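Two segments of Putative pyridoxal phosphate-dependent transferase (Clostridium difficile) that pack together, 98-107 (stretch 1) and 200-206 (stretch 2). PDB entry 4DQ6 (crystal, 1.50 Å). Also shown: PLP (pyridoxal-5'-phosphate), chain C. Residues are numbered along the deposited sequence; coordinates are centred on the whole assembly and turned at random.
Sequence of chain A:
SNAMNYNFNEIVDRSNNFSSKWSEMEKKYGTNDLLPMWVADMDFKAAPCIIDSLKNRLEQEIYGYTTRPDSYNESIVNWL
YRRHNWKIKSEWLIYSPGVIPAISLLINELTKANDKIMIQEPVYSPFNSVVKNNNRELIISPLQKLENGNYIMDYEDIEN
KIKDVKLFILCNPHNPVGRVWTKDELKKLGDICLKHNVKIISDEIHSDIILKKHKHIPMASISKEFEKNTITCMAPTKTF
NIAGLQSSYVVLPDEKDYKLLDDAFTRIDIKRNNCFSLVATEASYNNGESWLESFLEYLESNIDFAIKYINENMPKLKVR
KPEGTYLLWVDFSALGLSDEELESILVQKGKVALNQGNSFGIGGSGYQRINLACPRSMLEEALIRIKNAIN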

# COMPACT_ATOMS: atom_id res chain seq x y z
N GLY A 98 -4.11 -3.75 -3.66
CA GLY A 98 -4.10 -4.71 -4.78
C GLY A 98 -4.97 -5.92 -4.57
O GLY A 98 -5.40 -6.30 -3.43
N VAL A 99 -5.23 -6.61 -5.67
CA VAL A 99 -6.03 -7.82 -5.61
C VAL A 99 -5.33 -8.89 -4.85
O VAL A 99 -5.96 -9.53 -4.01
CB VAL A 99 -6.40 -8.27 -7.03
CG1 VAL A 99 -7.01 -9.68 -7.03
CG2 VAL A 99 -7.38 -7.24 -7.63
N ILE A 100 -4.06 -9.16 -5.14
CA ILE A 100 -3.42 -10.29 -4.47
C ILE A 100 -3.25 -10.08 -2.95
O ILE A 100 -3.50 -10.98 -2.15
CB ILE A 100 -2.11 -10.66 -5.16
CG1 ILE A 100 -2.44 -11.09 -6.59
CG2 ILE A 100 -1.42 -11.79 -4.37
CD1 ILE A 100 -3.32 -12.32 -6.74
N PRO A 101 -2.96 -8.85 -2.48
CA PRO A 101 -2.95 -8.62 -1.06
C PRO A 101 -4.27 -9.00 -0.39
O PRO A 101 -4.29 -9.61 0.68
CB PRO A 101 -2.74 -7.12 -0.96
CG PRO A 101 -1.95 -6.75 -2.17
CD PRO A 101 -2.33 -7.75 -3.23
N ALA A 102 -5.40 -8.59 -1.00
CA ALA A 102 -6.73 -8.94 -0.48
C ALA A 102 -6.89 -10.44 -0.44
O ALA A 102 -7.37 -10.98 0.58
CB ALA A 102 -7.87 -8.25 -1.29
N ILE A 103 -6.60 -11.12 -1.52
CA ILE A 103 -6.75 -12.58 -1.58
C ILE A 103 -5.89 -13.27 -0.53
O ILE A 103 -6.32 -14.23 0.12
CB ILE A 103 -6.47 -13.06 -3.01
CG1 ILE A 103 -7.55 -12.55 -3.95
CG2 ILE A 103 -6.41 -14.61 -3.06
CD1 ILE A 103 -7.47 -13.00 -5.37
N SER A 104 -4.68 -12.74 -0.34
CA SER A 104 -3.76 -13.33 0.63
C SER A 104 -4.36 -13.19 2.03
O SER A 104 -4.35 -14.17 2.80
CB SER A 104 -2.42 -12.59 0.66
OG SER A 104 -1.49 -13.22 1.50
N LEU A 105 -4.91 -12.05 2.40
CA LEU A 105 -5.50 -11.87 3.73
C LEU A 105 -6.75 -12.78 3.85
O LEU A 105 -6.97 -13.38 4.91
CB LEU A 105 -5.83 -10.42 4.04
CG LEU A 105 -4.64 -9.52 4.21
CD1 LEU A 105 -5.18 -8.14 4.56
CD2 LEU A 105 -3.56 -9.87 5.17
N LEU A 106 -7.59 -12.83 2.80
CA LEU A 106 -8.77 -13.70 2.80
C LEU A 106 -8.38 -15.14 3.08
O LEU A 106 -9.05 -15.85 3.85
CB LEU A 106 -9.55 -13.58 1.51
CG LEU A 106 -10.31 -12.24 1.28
CD1 LEU A 106 -10.78 -12.11 -0.16
CD2 LEU A 106 -11.47 -12.20 2.29
N ILE A 107 -7.32 -15.60 2.45
CA ILE A 107 -6.86 -17.00 2.63
C ILE A 107 -6.46 -17.21 4.07
O ILE A 107 -6.84 -18.25 4.72
CB ILE A 107 -5.67 -17.31 1.69
CG1 ILE A 107 -6.18 -17.51 0.27
CG2 ILE A 107 -4.93 -18.55 2.20
CD1 ILE A 107 -5.09 -17.56 -0.79
N ILE A 200 -16.28 -19.17 -2.86
CA ILE A 200 -15.60 -18.65 -4.07
C ILE A 200 -15.04 -17.26 -3.89
O ILE A 200 -15.76 -16.36 -3.42
CB ILE A 200 -16.52 -18.63 -5.32
CG1 ILE A 200 -17.09 -20.06 -5.55
CG2 ILE A 200 -15.75 -18.09 -6.56
CD1 ILE A 200 -17.84 -20.22 -6.85
N ILE A 201 -13.74 -17.11 -4.22
CA ILE A 201 -13.15 -15.78 -4.32
C ILE A 201 -12.96 -15.54 -5.82
O ILE A 201 -12.29 -16.27 -6.49
CB ILE A 201 -11.79 -15.69 -3.63
CG1 ILE A 201 -11.91 -15.81 -2.11
CG2 ILE A 201 -11.16 -14.34 -3.98
CD1 ILE A 201 -10.55 -15.90 -1.43
N SER A 202 -13.64 -14.55 -6.37
CA SER A 202 -13.62 -14.32 -7.80
C SER A 202 -12.77 -13.10 -8.11
O SER A 202 -13.17 -11.97 -7.75
CB SER A 202 -15.03 -14.14 -8.31
OG SER A 202 -15.07 -14.08 -9.74
N ASP A 203 -11.64 -13.29 -8.81
CA ASP A 203 -10.80 -12.21 -9.26
C ASP A 203 -11.32 -11.75 -10.62
O ASP A 203 -11.08 -12.37 -11.65
CB ASP A 203 -9.36 -12.70 -9.35
CG ASP A 203 -8.38 -11.68 -9.84
OD1 ASP A 203 -8.79 -10.61 -10.28
OD2 ASP A 203 -7.17 -11.96 -9.75
N GLU A 204 -11.92 -10.55 -10.59
CA GLU A 204 -12.62 -10.07 -11.74
C GLU A 204 -11.92 -8.79 -12.17
O GLU A 204 -12.55 -7.83 -12.74
CB GLU A 204 -14.13 -9.95 -11.47
CG GLU A 204 -14.77 -11.26 -11.08
CD GLU A 204 -16.28 -11.27 -11.01
OE1 GLU A 204 -16.93 -10.26 -11.33
OE2 GLU A 204 -16.82 -12.38 -10.70
N ILE A 205 -10.60 -8.79 -11.97
CA ILE A 205 -9.88 -7.55 -12.25
C ILE A 205 -10.00 -7.19 -13.75
O ILE A 205 -9.99 -5.99 -14.11
CB ILE A 205 -8.44 -7.56 -11.80
CG1 ILE A 205 -7.85 -6.11 -11.79
CG2 ILE A 205 -7.62 -8.45 -12.69
CD1 ILE A 205 -6.45 -6.02 -11.18
N HIS A 206 -10.12 -8.14 -14.66
CA HIS A 206 -10.22 -7.80 -16.11
C HIS A 206 -11.64 -7.57 -16.58
O HIS A 206 -11.93 -7.58 -17.79
CB HIS A 206 -9.59 -8.89 -16.99
CG HIS A 206 -8.14 -9.17 -16.73
ND1 HIS A 206 -7.13 -8.49 -17.41
CD2 HIS A 206 -7.52 -10.00 -15.81
CE1 HIS A 206 -5.95 -8.93 -16.95
NE2 HIS A 206 -6.18 -9.84 -15.95
N1 PLP C . -5.42 -10.58 -10.92
C2 PLP C . -5.24 -10.91 -12.24
C2A PLP C . -5.95 -12.04 -12.93
C3 PLP C . -4.33 -10.16 -13.07
O3 PLP C . -4.13 -10.49 -14.34
C4 PLP C . -3.61 -9.04 -12.48
C4A PLP C . -2.60 -8.25 -13.28
C5 PLP C . -3.86 -8.75 -11.08
C6 PLP C . -4.77 -9.55 -10.34
C5A PLP C . -3.16 -7.58 -10.47
O4P PLP C . -3.13 -7.85 -9.11
P PLP C . -2.66 -6.62 -8.16
O1P PLP C . -3.87 -5.75 -8.07
O2P PLP C . -2.27 -7.43 -6.85
O3P PLP C . -1.52 -5.95 -8.97

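Helix 99-107 lies almost antiparallel to strand 200-203 (173° between their N-to-C directions), with the axes 10.4 Å apart at closest approach, a spacing that leaves room for one layer of interlocking side chains. The register runs in opposite senses: V99 CA sits 7.4 Å from D203 CA, and one helical turn later I103 CA sits 7.7 Å from I201 CA. No hydrogen bond joins the two stretches; the contact rests on apolar packing and buries 285 Å² counted over both sides.

Periodicity selects the residues that meet. On the helix, V99, I103 and L106 recur at steps of four and three and point CA-to-CB toward the strand. On the strand, alternation sends I201 and D203 toward the helix and S202 away from it. I201 gives up the most area to the contact. Its m,t rotamer (chi1 -68°, chi2 172°) spreads the two branches along the helix: CG2 reaches I103 CG1 at 4.0 Å, while CD1, at the end of the extended chain, reaches L106 CB at 3.9 Å. I103 and L106 are also m,t, the common rotamer for isoleucine and leucine on a helix, where the p well of chi1 would bring a gamma carbon against the backbone of the preceding turn. With chi2 at -176°, I103 extends far enough for its CD1 to lie 4.4 Å from D203 CB, so it touches both inward-facing strand residues.

V99 is t (chi1 169°), the usual helical choice for a beta-branched valine, and its two methyls have different neighbours. CG1 lies 3.6 Å from D203 OD2, a van der Waals contact of a methyl with a carboxylate oxygen, whereas CG2 packs 3.9 Å from I205 CD1. I205 is t,t, an extended conformation that carries CD1 to the valine, while its CG2 branch lies 3.5 Å from PLP C2.

The carboxylate of D203 is buried, but it is not without partners. Its t rotamer, with chi2 at -8°, places OD1 3.1 Å from I205 N, which donates a hydrogen bond to it, and places OD2 2.5 Å from PLP N1. On the side turned away from the helix, S202 OG donates a 2.6 Å hydrogen bond to E204 OE2; S202 is t and E204 is m,t.

The cofactor draws on both stretches. G98 occupies the N-cap, and the first turn of the helix offers free backbone NH groups to the phosphate: V99 N donates to PLP O1P at 2.9 Å and I100 N to PLP O2P at 3.0 Å, both nearly linear. A CB on G98 would fall 2.9 Å from PLP O2P, too close for a carbon, so the bare backbone suits the phosphate. At the other end of the ligand, H206, with chi1 -59° and chi2 -90°, brings NE2 within 2.7 Å of PLP O3 in a hydrogen bond at the edge of its ring.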